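Local coordinates for aminoglycoside phosphotransferase (Streptomyces rimosus, PDB 6FUC), which probably uses ATP to phosphorylate the 3''-hydroxyl of streptomycin, a kinase-like reaction that inactivates the drug and gives antibiotic resistance, at residues 1-4 and 5-9; 54-57 and 58-62; 133-136 and 137-141; 189-192 and 193-196; 256-259 and 260-263. All coordinates share one frame; numbering follows the deposited sequence. Where two conformers were deposited one is given.

Contact 1 (1-4 and 5-9)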
loop_
_atom_site.group_PDB
_atom_site.type_symbol
_atom_site.label_atom_id
_atom_site.label_comp_id
_atom_site.label_asym_id
_atom_site.label_seq_id
_atom_site.Cartn_x
_atom_site.Cartn_y
_atom_site.Cartn_z
ATOM N N MET A 1 16.242 13.762 -9.850
ATOM C CA MET A 1 16.360 14.654 -8.651
ATOM C C MET A 1 14.967 15.062 -8.183
ATOM O O MET A 1 14.084 15.349 -9.009
ATOM C CB MET A 1 17.220 15.894 -8.963
ATOM N N ILE A 2 14.779 15.097 -6.863
ATOM C CA ILE A 2 13.474 15.466 -6.245
ATOM C C ILE A 2 13.357 16.979 -6.295
ATOM O O ILE A 2 14.299 17.663 -5.926
ATOM C CB ILE A 2 13.442 14.979 -4.783
ATOM C CG1 ILE A 2 13.481 13.431 -4.665
ATOM C CG2 ILE A 2 12.271 15.534 -3.980
ATOM C CD1 ILE A 2 12.827 12.623 -5.769
ATOM N N ASP A 3 12.237 17.511 -6.785
ATOM C CA ASP A 3 12.058 18.961 -6.950
ATOM C C ASP A 3 11.717 19.658 -5.643
ATOM O O ASP A 3 10.603 20.182 -5.459
ATOM C CB ASP A 3 11.011 19.207 -8.014
ATOM C CG ASP A 3 11.217 18.394 -9.241
ATOM O OD1 ASP A 3 12.374 18.096 -9.560
ATOM O OD2 ASP A 3 10.234 18.086 -9.916
ATOM N N LEU A 4 12.670 19.612 -4.735
ATOM C CA LEU A 4 12.495 20.053 -3.389
ATOM C C LEU A 4 12.020 21.469 -3.313
ATOM O O LEU A 4 11.042 21.749 -2.584
ATOM C CB LEU A 4 13.731 19.936 -2.474
ATOM C CG LEU A 4 14.140 18.637 -1.859
ATOM C CD1 LEU A 4 15.417 19.042 -1.129
ATOM C CD2 LEU A 4 13.030 18.090 -0.920
ATOM N N THR A 5 12.652 22.366 -4.059
ATOM C CA THR A 5 12.259 23.747 -3.947
ATOM C C THR A 5 10.840 23.994 -4.458
ATOM O O THR A 5 10.097 24.700 -3.767
ATOM C CB THR A 5 13.369 24.672 -4.415
ATOM O OG1 THR A 5 14.577 24.461 -3.613
ATOM C CG2 THR A 5 12.943 26.156 -4.282
ATOM N N ALA A 6 10.475 23.440 -5.616
ATOM C CA ALA A 6 9.124 23.613 -6.112
ATOM C C ALA A 6 8.110 23.023 -5.113
ATOM O O ALA A 6 7.048 23.630 -4.877
ATOM C CB ALA A 6 8.955 22.958 -7.470
ATOM N N PHE A 7 8.420 21.870 -4.515
ATOM C CA PHE A 7 7.478 21.231 -3.619
ATOM C C PHE A 7 7.322 22.031 -2.334
ATOM O O PHE A 7 6.206 22.273 -1.871
ATOM C CB PHE A 7 7.941 19.831 -3.349
ATOM C CG PHE A 7 7.882 18.886 -4.541
ATOM C CD1 PHE A 7 7.154 19.168 -5.687
ATOM C CD2 PHE A 7 8.591 17.712 -4.476
ATOM C CE1 PHE A 7 7.105 18.250 -6.710
ATOM C CE2 PHE A 7 8.527 16.760 -5.478
ATOM C CZ PHE A 7 7.803 17.085 -6.617
ATOM N N LEU A 8 8.434 22.516 -1.813
ATOM C CA LEU A 8 8.358 23.285 -0.597
ATOM C C LEU A 8 7.597 24.626 -0.867
ATOM O O LEU A 8 6.882 25.125 -0.000
ATOM C CB LEU A 8 9.749 23.548 0.011
ATOM C CG LEU A 8 10.331 22.286 0.718
ATOM C CD1 LEU A 8 11.839 22.431 0.948
ATOM C CD2 LEU A 8 9.617 22.022 2.032
ATOM N N THR A 9 7.665 25.160 -2.076
ATOM C CA THR A 9 6.887 26.350 -2.418
ATOM C C THR A 9 5.386 26.091 -2.269
ATOM O O THR A 9 4.665 26.888 -1.708
ATOM C CB THR A 9 7.257 26.859 -3.795
ATOM O OG1 THR A 9 8.665 27.195 -3.793
ATOM C CG2 THR A 9 6.548 28.048 -4.141
#
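Phe7 turns its ring back toward Ile2 and Asp3, which precede helix 4-12. Its CG stands beside the backbone N, anti to the carbonyl carbon (chi1 -68°), which carries the ring toward the N-terminus. Asp3 lies over a face: its CB is 4.2 Å from the centroid of the Phe7 ring and 13° off the normal, a CH-pi contact, while Asp3 O sits 3.1 Å above the plane of the Phe7 ring near its rim. The same oxygen accepts from Phe7 N at 2.9 Å, and this backbone bond is what holds it over the ring. Ile2 comes in obliquely, with CG2 4.2 Å from Phe7 CE2. One residue further on, Leu8 N reaches Leu4 O at 2.8 Å. Thr9 doubles the next bond: its N and OG1 approach Thr5 O from opposite faces of the carbonyl plane, OG1 at 2.9 Å from Thr5 O. Phe33 of strand 31-34 touches Leu4, Phe7 and Leu8, seating the helix on the N-lobe sheet. Asp3 holds the N-cap position, yet its carboxylate makes no capping bond. The Ile2-Phe7 pair, joining the residue before the N-cap to the fourth helical residue, is a hydrophobic staple.

Contact 2 (54-57 and 58-62)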
loop_
_atom_site.group_PDB
_atom_site.type_symbol
_atom_site.label_atom_id
_atom_site.label_comp_id
_atom_site.label_asym_id
_atom_site.label_seq_id
_atom_site.Cartn_x
_atom_site.Cartn_y
_atom_site.Cartn_z
ATOM N N GLU A 54 -3.884 12.934 -7.651
ATOM C CA GLU A 54 -5.297 13.250 -7.548
ATOM C C GLU A 54 -6.109 11.982 -7.242
ATOM O O GLU A 54 -7.066 12.019 -6.471
ATOM C CB GLU A 54 -5.810 13.902 -8.803
ATOM C CG GLU A 54 -7.122 14.612 -8.612
ATOM C CD GLU A 54 -7.513 15.396 -9.839
ATOM O OE1 GLU A 54 -6.635 15.925 -10.595
ATOM O OE2 GLU A 54 -8.723 15.536 -10.072
ATOM N N ALA A 55 -5.725 10.899 -7.900
ATOM C CA ALA A 55 -6.322 9.572 -7.623
ATOM C C ALA A 55 -6.209 9.161 -6.152
ATOM O O ALA A 55 -7.166 8.645 -5.565
ATOM C CB ALA A 55 -5.699 8.497 -8.547
ATOM N N GLU A 56 -5.035 9.412 -5.575
ATOM C CA GLU A 56 -4.829 9.147 -4.165
ATOM C C GLU A 56 -5.697 10.054 -3.302
ATOM O O GLU A 56 -6.313 9.586 -2.341
ATOM C CB GLU A 56 -3.334 9.280 -3.824
ATOM C CG GLU A 56 -3.075 9.031 -2.362
ATOM C CD GLU A 56 -1.600 8.879 -2.004
ATOM O OE1 GLU A 56 -0.791 8.603 -2.928
ATOM O OE2 GLU A 56 -1.309 8.949 -0.789
ATOM N N ARG A 57 -5.728 11.352 -3.611
ATOM C CA ARG A 57 -6.576 12.279 -2.900
ATOM C C ARG A 57 -7.984 11.751 -2.813
ATOM O O ARG A 57 -8.629 11.761 -1.770
ATOM C CB ARG A 57 -6.527 13.651 -3.605
ATOM C CG ARG A 57 -7.425 14.668 -2.954
ATOM C CD ARG A 57 -7.735 15.852 -3.844
ATOM N NE ARG A 57 -8.611 15.406 -4.920
ATOM C CZ ARG A 57 -9.027 16.158 -5.877
ATOM N NH1 ARG A 57 -8.455 17.344 -6.039
ATOM N NH2 ARG A 57 -9.885 15.653 -6.771
ATOM N N ASP A 58 -8.513 11.366 -3.989
ATOM C CA ASP A 58 -9.883 10.907 -4.064
ATOM C C ASP A 58 -10.138 9.647 -3.229
ATOM O O ASP A 58 -11.199 9.502 -2.612
ATOM C CB ASP A 58 -10.280 10.699 -5.519
ATOM C CG ASP A 58 -10.307 11.955 -6.356
ATOM O OD1 ASP A 58 -10.349 13.093 -5.796
ATOM O OD2 ASP A 58 -10.325 11.811 -7.600
ATOM N N ARG A 59 -9.159 8.745 -3.218
ATOM C CA ARG A 59 -9.258 7.526 -2.406
ATOM C C ARG A 59 -9.299 7.857 -0.921
ATOM O O ARG A 59 -10.103 7.308 -0.165
ATOM C CB ARG A 59 -8.117 6.618 -2.752
ATOM C CG ARG A 59 -8.364 5.895 -4.084
ATOM C CD ARG A 59 -7.076 5.384 -4.699
ATOM N NE ARG A 59 -7.301 4.453 -5.802
ATOM C CZ ARG A 59 -7.599 4.877 -7.011
ATOM N NH1 ARG A 59 -7.726 6.164 -7.314
ATOM N NH2 ARG A 59 -7.891 3.970 -7.954
ATOM N N VAL A 60 -8.425 8.768 -0.473
ATOM C CA VAL A 60 -8.384 9.114 0.953
ATOM C C VAL A 60 -9.714 9.766 1.340
ATOM O O VAL A 60 -10.333 9.428 2.364
ATOM C CB VAL A 60 -7.213 10.077 1.240
ATOM C CG1 VAL A 60 -7.250 10.564 2.677
ATOM C CG2 VAL A 60 -5.860 9.429 0.916
ATOM N N SER A 61 -10.146 10.764 0.512
ATOM C CA SER A 61 -11.386 11.422 0.836
ATOM C C SER A 61 -12.583 10.495 0.825
ATOM O O SER A 61 -13.457 10.564 1.685
ATOM C CB SER A 61 -11.564 12.574 -0.116
ATOM O OG SER A 61 -12.698 13.092 -0.045
ATOM N N TRP A 62 -12.666 9.595 -0.153
ATOM C CA TRP A 62 -13.763 8.645 -0.185
ATOM C C TRP A 62 -13.720 7.725 1.034
ATOM O O TRP A 62 -14.766 7.459 1.658
ATOM C CB TRP A 62 -13.768 7.853 -1.486
ATOM C CG TRP A 62 -14.834 6.836 -1.556
ATOM C CD1 TRP A 62 -16.154 7.030 -1.852
ATOM C CD2 TRP A 62 -14.726 5.425 -1.260
ATOM N NE1 TRP A 62 -16.838 5.861 -1.791
ATOM C CE2 TRP A 62 -15.987 4.845 -1.454
ATOM C CE3 TRP A 62 -13.661 4.605 -0.910
ATOM C CZ2 TRP A 62 -16.198 3.476 -1.301
ATOM C CZ3 TRP A 62 -13.885 3.244 -0.726
ATOM C CH2 TRP A 62 -15.137 2.730 -0.922
HETATM O O HOH W 1 -10.917 13.802 -9.305
#
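Arg57 grips its neighbour Asp58 side-on, two nitrogens closing on one oxygen: NH2 reaches Asp58 OD1 at 2.8 Å on its syn lone pair, and NE reaches Asp58 OD1 at 3.0 Å from above the carboxylate plane. The pair rides on helix 50-63, probably the counterpart of helix C in protein kinases; its Glu56 forms a salt bridge to Lys43, as the helix C glutamate does with the kinase lysine. The Arg57 chain leaves anti to its own N and bends at chi3 (70°), which turns the edge of the guanidinium to Asp58 OD1, the two planes 43° apart. Glu54 completes the network: its OE2 is 3.5 Å from Arg57 NH2 but well out of the guanidinium plane, so this link is one of charge alone. A water donates to Glu54 OE2 at 2.9 Å and to Asp58 OD2 at 2.7 Å, bridging two like-charged carboxylates. Trp76 adds a cation-pi contact to Arg57. Outward from the network, Val60 CG2 packs against Glu56 CG at 4.3 Å, and Val60 also touches Val73. Arg59 runs extended from CG to NE, sends NE to the backbone oxygen of Leu213, and turns NH1 to Ala55 O. Ala55 O thus takes two donors from opposite faces of its plane, Arg59 N at 3.1 Å and Arg59 NH1, the latter 56° out of that plane.

Contact 3 (133-136 and 137-141)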
loop_
_atom_site.group_PDB
_atom_site.type_symbol
_atom_site.label_atom_id
_atom_site.label_comp_id
_atom_site.label_asym_id
_atom_site.label_seq_id
_atom_site.Cartn_x
_atom_site.Cartn_y
_atom_site.Cartn_z
ATOM N N GLU A 133 -5.648 -4.037 -14.992
ATOM C CA GLU A 133 -4.894 -2.800 -14.823
ATOM C C GLU A 133 -3.487 -3.036 -14.276
ATOM O O GLU A 133 -2.516 -2.437 -14.737
ATOM C CB GLU A 133 -5.614 -1.856 -13.867
ATOM C CG GLU A 133 -4.808 -0.593 -13.497
ATOM C CD GLU A 133 -5.561 0.379 -12.635
ATOM O OE1 GLU A 133 -6.770 0.196 -12.391
ATOM O OE2 GLU A 133 -4.918 1.419 -12.336
ATOM N N MET A 134 -3.402 -3.876 -13.257
ATOM C CA MET A 134 -2.102 -4.066 -12.631
ATOM C C MET A 134 -1.153 -4.801 -13.546
ATOM O O MET A 134 0.046 -4.508 -13.558
ATOM C CB MET A 134 -2.290 -4.726 -11.294
ATOM C CG MET A 134 -3.102 -3.879 -10.286
ATOM S SD MET A 134 -2.912 -2.122 -10.216
ATOM C CE MET A 134 -1.281 -2.286 -9.487
ATOM N N PHE A 135 -1.665 -5.796 -14.290
ATOM C CA PHE A 135 -0.818 -6.517 -15.196
ATOM C C PHE A 135 -0.341 -5.582 -16.298
ATOM O O PHE A 135 0.829 -5.603 -16.705
ATOM C CB PHE A 135 -1.480 -7.778 -15.731
ATOM C CG PHE A 135 -0.473 -8.814 -16.104
ATOM C CD1 PHE A 135 0.033 -9.683 -15.170
ATOM C CD2 PHE A 135 0.077 -8.900 -17.368
ATOM C CE1 PHE A 135 0.906 -10.673 -15.437
ATOM C CE2 PHE A 135 1.027 -9.887 -17.676
ATOM C CZ PHE A 135 1.488 -10.668 -16.652
ATOM N N SER A 136 -1.238 -4.713 -16.783
ATOM C CA SER A 136 -0.824 -3.703 -17.747
ATOM C C SER A 136 0.228 -2.733 -17.192
ATOM O O SER A 136 1.195 -2.407 -17.911
ATOM C CB SER A 136 -2.061 -2.984 -18.267
ATOM O OG SER A 136 -2.926 -3.942 -18.891
ATOM N N MET A 137 0.122 -2.344 -15.922
ATOM C CA MET A 137 1.144 -1.557 -15.327
ATOM C C MET A 137 2.490 -2.275 -15.291
ATOM O O MET A 137 3.538 -1.696 -15.609
ATOM C CB MET A 137 0.712 -1.250 -13.911
ATOM C CG MET A 137 -0.316 -0.177 -13.724
ATOM S SD MET A 137 -0.663 0.226 -12.016
ATOM C CE MET A 137 0.677 1.354 -11.747
ATOM N N ALA A 138 2.516 -3.539 -14.919
ATOM C CA ALA A 138 3.763 -4.317 -14.919
ATOM C C ALA A 138 4.355 -4.405 -16.318
ATOM O O ALA A 138 5.557 -4.310 -16.449
ATOM C CB ALA A 138 3.485 -5.695 -14.378
ATOM N N ARG A 139 3.526 -4.651 -17.328
ATOM C CA ARG A 139 4.087 -4.674 -18.694
ATOM C C ARG A 139 4.830 -3.378 -19.022
ATOM O O ARG A 139 5.899 -3.374 -19.627
ATOM C CB ARG A 139 2.997 -4.931 -19.756
ATOM C CG ARG A 139 2.386 -6.307 -19.704
ATOM C CD ARG A 139 1.548 -6.647 -20.964
ATOM N NE ARG A 139 0.182 -6.075 -20.907
ATOM C CZ ARG A 139 -0.930 -6.834 -20.734
ATOM N NH1 ARG A 139 -0.849 -8.173 -20.662
ATOM N NH2 ARG A 139 -2.127 -6.289 -20.674
ATOM N N ASP A 140 4.269 -2.265 -18.594
ATOM C CA ASP A 140 4.877 -0.962 -18.842
ATOM C C ASP A 140 6.193 -0.732 -18.071
ATOM O O ASP A 140 7.183 -0.244 -18.598
ATOM C CB ASP A 140 3.838 0.151 -18.483
ATOM C CG ASP A 140 4.415 1.556 -18.549
ATOM O OD1 ASP A 140 4.923 1.934 -19.604
ATOM O OD2 ASP A 140 4.349 2.304 -17.527
ATOM N N VAL A 141 6.190 -1.082 -16.777
ATOM C CA VAL A 141 7.408 -0.954 -15.989
ATOM C C VAL A 141 8.532 -1.822 -16.599
ATOM O O VAL A 141 9.675 -1.391 -16.703
ATOM C CB VAL A 141 7.168 -1.335 -14.525
ATOM C CG1 VAL A 141 8.414 -1.267 -13.675
ATOM C CG2 VAL A 141 6.079 -0.469 -13.888
#
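Met134 and Met137 lie side by side on one flank of helix 131-143, pointing the same way. In the conformer given, their contact is made at the thioethers: Met137 SD is 3.6 Å from Met134 CE and 3.7 Å from Met134 SD. Met134 is bent at both chi2 and chi3, which brings its end toward Met137. Polar contact is slighter and lies on another flank. Arg139 folds back at chi3 (-81°) toward the preceding turn, where NH2 makes only a weak, doubtful bond to Ser136 OG at 3.1 Å; that hydroxyl also bonds Gly132 O. The other terminal nitrogen, Arg139 NH1, comes to the edge of the Phe135 ring, 3.5 Å from CD2, with guanidinium and ring planes 68° apart, so the charge does not stack on the aromatic face. Along the backbone, the N-H groups of Met137 to Asp140 each donate to the carbonyl four residues back, among them Arg139 N to Phe135 O at 2.9 Å. Asp140 reaches forward to a salt bridge with Arg144. Phe135 and Ala138 face Leu165 of helix 161-168 and Leu266 of helix 257-266, the pattern of an amphipathic helix within the mainly helical C-lobe of this kinase-like fold.

Contact 4 (189-192 and 193-196)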
loop_
_atom_site.group_PDB
_atom_site.type_symbol
_atom_site.label_atom_id
_atom_site.label_comp_id
_atom_site.label_asym_id
_atom_site.label_seq_id
_atom_site.Cartn_x
_atom_site.Cartn_y
_atom_site.Cartn_z
ATOM N N ASP A 189 -1.871 -1.641 -1.193
ATOM C CA ASP A 189 -0.433 -1.757 -0.918
ATOM C C ASP A 189 -0.282 -2.126 0.563
ATOM O O ASP A 189 0.269 -1.374 1.373
ATOM C CB ASP A 189 0.306 -0.483 -1.259
ATOM C CG ASP A 189 1.785 -0.560 -1.013
ATOM O OD1 ASP A 189 2.324 -1.676 -1.034
ATOM O OD2 ASP A 189 2.411 0.507 -0.813
ATOM N N LEU A 190 -0.767 -3.311 0.899
ATOM C CA LEU A 190 -0.966 -3.700 2.337
ATOM C C LEU A 190 0.313 -4.334 2.882
ATOM O O LEU A 190 0.287 -5.429 3.459
ATOM C CB LEU A 190 -2.189 -4.532 2.526
ATOM C CG LEU A 190 -2.653 -4.652 4.003
ATOM C CD1 LEU A 190 -3.157 -3.297 4.525
ATOM C CD2 LEU A 190 -3.727 -5.708 4.130
ATOM N N CYS A 191 1.437 -3.627 2.742
ATOM C CA CYS A 191 2.640 -3.982 3.461
ATOM C C CYS A 191 2.556 -3.428 4.867
ATOM O O CYS A 191 1.878 -2.408 5.131
ATOM C CB CYS A 191 3.830 -3.435 2.736
ATOM S SG CYS A 191 3.821 -1.751 2.328
ATOM N N LEU A 192 3.335 -3.986 5.798
ATOM C CA LEU A 192 3.304 -3.526 7.199
ATOM C C LEU A 192 3.490 -2.032 7.437
ATOM O O LEU A 192 2.846 -1.501 8.329
ATOM C CB LEU A 192 4.327 -4.280 8.057
ATOM C CG LEU A 192 4.048 -5.730 8.355
ATOM C CD1 LEU A 192 5.131 -6.248 9.280
ATOM C CD2 LEU A 192 2.674 -5.948 8.983
ATOM N N PRO A 193 4.331 -1.325 6.655
ATOM C CA PRO A 193 4.481 0.091 6.905
ATOM C C PRO A 193 3.178 0.863 6.810
ATOM O O PRO A 193 3.091 1.977 7.342
ATOM C CB PRO A 193 5.469 0.564 5.812
ATOM C CG PRO A 193 6.335 -0.666 5.611
ATOM C CD PRO A 193 5.354 -1.798 5.684
ATOM N N ASN A 194 2.218 0.339 6.064
ATOM C CA ASN A 194 0.978 1.070 5.766
ATOM C C ASN A 194 -0.139 0.797 6.744
ATOM O O ASN A 194 -1.269 1.293 6.561
ATOM C CB ASN A 194 0.597 0.897 4.312
ATOM C CG ASN A 194 1.606 1.488 3.398
ATOM O OD1 ASN A 194 2.309 2.447 3.769
ATOM N ND2 ASN A 194 1.657 1.024 2.156
ATOM N N ILE A 195 0.157 0.046 7.796
ATOM C CA ILE A 195 -0.814 -0.250 8.879
ATOM C C ILE A 195 -0.230 0.426 10.124
ATOM O O ILE A 195 0.852 0.087 10.557
ATOM C CB ILE A 195 -0.979 -1.757 9.095
ATOM C CG1 ILE A 195 -1.375 -2.462 7.787
ATOM C CG2 ILE A 195 -1.937 -1.987 10.217
ATOM C CD1 ILE A 195 -1.363 -3.929 7.904
ATOM N N ILE A 196 -0.971 1.379 10.681
ATOM C CA ILE A 196 -0.515 2.114 11.864
ATOM C C ILE A 196 -1.194 1.483 13.073
ATOM O O ILE A 196 -2.425 1.316 13.083
ATOM C CB ILE A 196 -0.834 3.591 11.776
ATOM C CG1 ILE A 196 -0.295 4.196 10.475
ATOM C CG2 ILE A 196 -0.233 4.317 12.988
ATOM C CD1 ILE A 196 1.180 4.008 10.178
#
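Asp189 and Asn194 close a local turn in the loop leading into strand 195-197; they are the aspartate and asparagine of the HGDxxxxN catalytic-loop motif of aminoglycoside phosphotransferases, which begins at His187. In this family the aspartate probably serves as catalytic base and the asparagine as a metal ligand. Asn194 folds back beside its own N (chi1 -64°), and its ND2 donates to Asp189 O at 2.9 Å. This bond is nearly straight, 170°, and lies in the carbonyl plane and close to the amide plane, fixing the rotation of the amide. A weak bond from Cys191 N to Asp189 O at 2.9 Å closes an inverse gamma turn centred on Leu190. Two backbone bonds then tighten the 3-10 turn: Asn194 N to Cys191 O at 2.9 Å, and Ile195 N to Leu192 O at 3.1 Å. In the conformer given, Cys191 SG rests 3.7 Å from Pro193 CD. Leu190 CD1 meets Ile195 CG1 at 3.8 Å as the two side chains cross. Leu190, Leu192 and Ile195 all touch both helix 100-117 and helix 219-233, while strand 204-207 receives Leu190 and Ile195, so the loop is held between two helices and a small sheet.

Contact 5 (256-259 and 260-263); sequences DRDR and ERFY
Arg257 and Glu260 meet because the arginine, bent at chi2 (-47°), swings alongside a glutamate that leaves anti to its backbone N (chi1 -179°) and stays extended. Both belong to the first turn of helix 257-266, whose N-cap is Asp256. Arg257 NH1 donates to the syn lone pair of Glu260 OE1 at 2.6 Å, with the oxygen near the guanidinium plane and the two flat groups 32° apart. That oxygen also takes a hydrogen from a water at 2.8 Å from Glu260 OE1, and the water in turn weakly accepts from Asp256 N. Glu244 is a second carboxylate partner of Arg257 NH1. At the cap, Asp256 OD1 accepts Arg259 N at 3.2 Å from above the carboxylate plane, while, in the conformer given, Asp256 OD2 is met by Arg259 NE at 3.3 Å in a salt bridge, so backbone and side chain of one residue share a carboxylate. In that conformer the buried guanidinium of Arg259 goes on to Asp217 and Gln182 through NH2. Asp256 O receives Glu260 N at 3.0 Å, starting the regular helical bonding. Further along, Tyr263 lies beside this copy of Arg259, CE2 of the tyrosine 4.1 Å from CG of the arginine. Phe262 turns its edge on the neighbouring ring, CD2 sitting 3.9 Å above the centre of the Tyr263 ring.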
loop_
_atom_site.group_PDB
_atom_site.type_symbol
_atom_site.label_atom_id
_atom_site.label_comp_id
_atom_site.label_asym_id
_atom_site.label_seq_id
_atom_site.Cartn_x
_atom_site.Cartn_y
_atom_site.Cartn_z
ATOM N N ASP A 256 -4.805 -20.065 -0.124
ATOM C CA ASP A 256 -4.565 -20.481 -1.502
ATOM C C ASP A 256 -3.147 -20.047 -1.879
ATOM O O ASP A 256 -2.907 -18.897 -2.266
ATOM C CB ASP A 256 -5.640 -19.900 -2.441
ATOM C CG ASP A 256 -5.481 -20.339 -3.869
ATOM O OD1 ASP A 256 -4.402 -20.761 -4.313
ATOM O OD2 ASP A 256 -6.460 -20.142 -4.599
ATOM N N ARG A 257 -2.164 -20.904 -1.686
ATOM C CA ARG A 257 -0.790 -20.460 -1.813
ATOM C C ARG A 257 -0.406 -20.060 -3.233
ATOM O O ARG A 257 0.380 -19.157 -3.343
ATOM C CB ARG A 257 0.150 -21.514 -1.212
ATOM C CG ARG A 257 -0.057 -21.702 0.300
ATOM C CD ARG A 257 -0.153 -20.502 1.181
ATOM N NE ARG A 257 0.077 -20.775 2.565
ATOM C CZ ARG A 257 0.429 -19.871 3.482
ATOM N NH1 ARG A 257 0.553 -18.540 3.192
ATOM N NH2 ARG A 257 0.629 -20.300 4.733
ATOM N N ASP A 258 -0.892 -20.713 -4.282
ATOM C CA ASP A 258 -0.537 -20.307 -5.620
ATOM C C ASP A 258 -1.080 -18.933 -5.932
ATOM O O ASP A 258 -0.447 -18.140 -6.578
ATOM C CB ASP A 258 -1.051 -21.327 -6.674
ATOM C CG ASP A 258 -0.398 -22.658 -6.579
ATOM O OD1 ASP A 258 0.647 -22.837 -5.914
ATOM O OD2 ASP A 258 -0.976 -23.578 -7.199
ATOM N N ARG A 259 -2.318 -18.677 -5.525
ATOM C CA ARG A 259 -2.916 -17.394 -5.764
ATOM C C ARG A 259 -2.112 -16.287 -4.973
ATOM O O ARG A 259 -1.832 -15.232 -5.471
ATOM C CB ARG A 259 -4.373 -17.462 -5.356
ATOM C CG ARG A 259 -4.862 -16.035 -5.596
ATOM C CD ARG A 259 -6.335 -15.985 -5.903
ATOM N NE ARG A 259 -7.019 -16.962 -5.065
ATOM C CZ ARG A 259 -8.240 -16.827 -4.584
ATOM N NH1 ARG A 259 -8.742 -17.835 -3.888
ATOM N NH2 ARG A 259 -8.957 -15.716 -4.758
ATOM N N GLU A 260 -1.798 -16.564 -3.695
ATOM C CA GLU A 260 -1.016 -15.656 -2.883
ATOM C C GLU A 260 0.329 -15.319 -3.560
ATOM O O GLU A 260 0.747 -14.174 -3.645
ATOM C CB GLU A 260 -0.820 -16.241 -1.517
ATOM C CG GLU A 260 -0.020 -15.366 -0.555
ATOM C CD GLU A 260 0.392 -16.051 0.723
ATOM O OE1 GLU A 260 -0.153 -17.118 1.082
ATOM O OE2 GLU A 260 1.293 -15.561 1.425
ATOM N N ARG A 261 1.011 -16.392 -3.982
ATOM C CA ARG A 261 2.331 -16.221 -4.581
ATOM C C ARG A 261 2.277 -15.415 -5.878
ATOM O O ARG A 261 3.199 -14.681 -6.197
ATOM C CB ARG A 261 2.984 -17.611 -4.759
ATOM C CG ARG A 261 3.780 -18.127 -3.579
ATOM C CD ARG A 261 4.475 -19.455 -3.932
ATOM N NE ARG A 261 5.294 -19.289 -5.139
ATOM C CZ ARG A 261 5.012 -19.785 -6.343
ATOM N NH1 ARG A 261 3.917 -20.518 -6.528
ATOM N NH2 ARG A 261 5.839 -19.550 -7.362
ATOM N N PHE A 262 1.201 -15.617 -6.668
ATOM C CA PHE A 262 1.045 -14.859 -7.893
ATOM C C PHE A 262 1.079 -13.356 -7.542
ATOM O O PHE A 262 1.760 -12.584 -8.214
ATOM C CB PHE A 262 -0.273 -15.246 -8.560
ATOM C CG PHE A 262 -0.623 -14.476 -9.789
ATOM C CD1 PHE A 262 -0.178 -14.832 -11.036
ATOM C CD2 PHE A 262 -1.365 -13.318 -9.684
ATOM C CE1 PHE A 262 -0.500 -14.074 -12.165
ATOM C CE2 PHE A 262 -1.677 -12.556 -10.801
ATOM C CZ PHE A 262 -1.263 -12.961 -12.033
ATOM N N TYR A 263 0.273 -12.935 -6.563
ATOM C CA TYR A 263 0.270 -11.500 -6.218
ATOM C C TYR A 263 1.568 -11.034 -5.586
ATOM O O TYR A 263 1.994 -9.900 -5.838
ATOM C CB TYR A 263 -0.967 -11.172 -5.339
ATOM C CG TYR A 263 -2.211 -11.166 -6.162
ATOM C CD1 TYR A 263 -2.491 -10.094 -7.014
ATOM C CD2 TYR A 263 -3.098 -12.237 -6.180
ATOM C CE1 TYR A 263 -3.593 -10.106 -7.852
ATOM C CE2 TYR A 263 -4.218 -12.239 -7.001
ATOM C CZ TYR A 263 -4.463 -11.209 -7.852
ATOM O OH TYR A 263 -5.519 -11.160 -8.703
HETATM O O HOH W 2 -2.580 -18.437 0.861
#

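Overall arrangement
The five contacts follow one another along the chain and none touches another. Contact 4, in the probable catalytic loop, lies nearest the middle of the molecule. Contact 2, on the helix whose Glu56 pairs with Lys43, approaches it to about 9 Å between nearest atoms; the ATP site probably lies in the cleft near Lys43, as in kinase-like folds. Contacts 3 and 5 belong to the helical lobe and come within about 5 Å of each other; Leu131 and Leu266 join their two helices. From contact 4 they stand about 8 and 10 Å away at nearest atoms. Contact 1, at the outer side of the N-lobe sheet, is remote, its centre about 40 Å from that of contact 5.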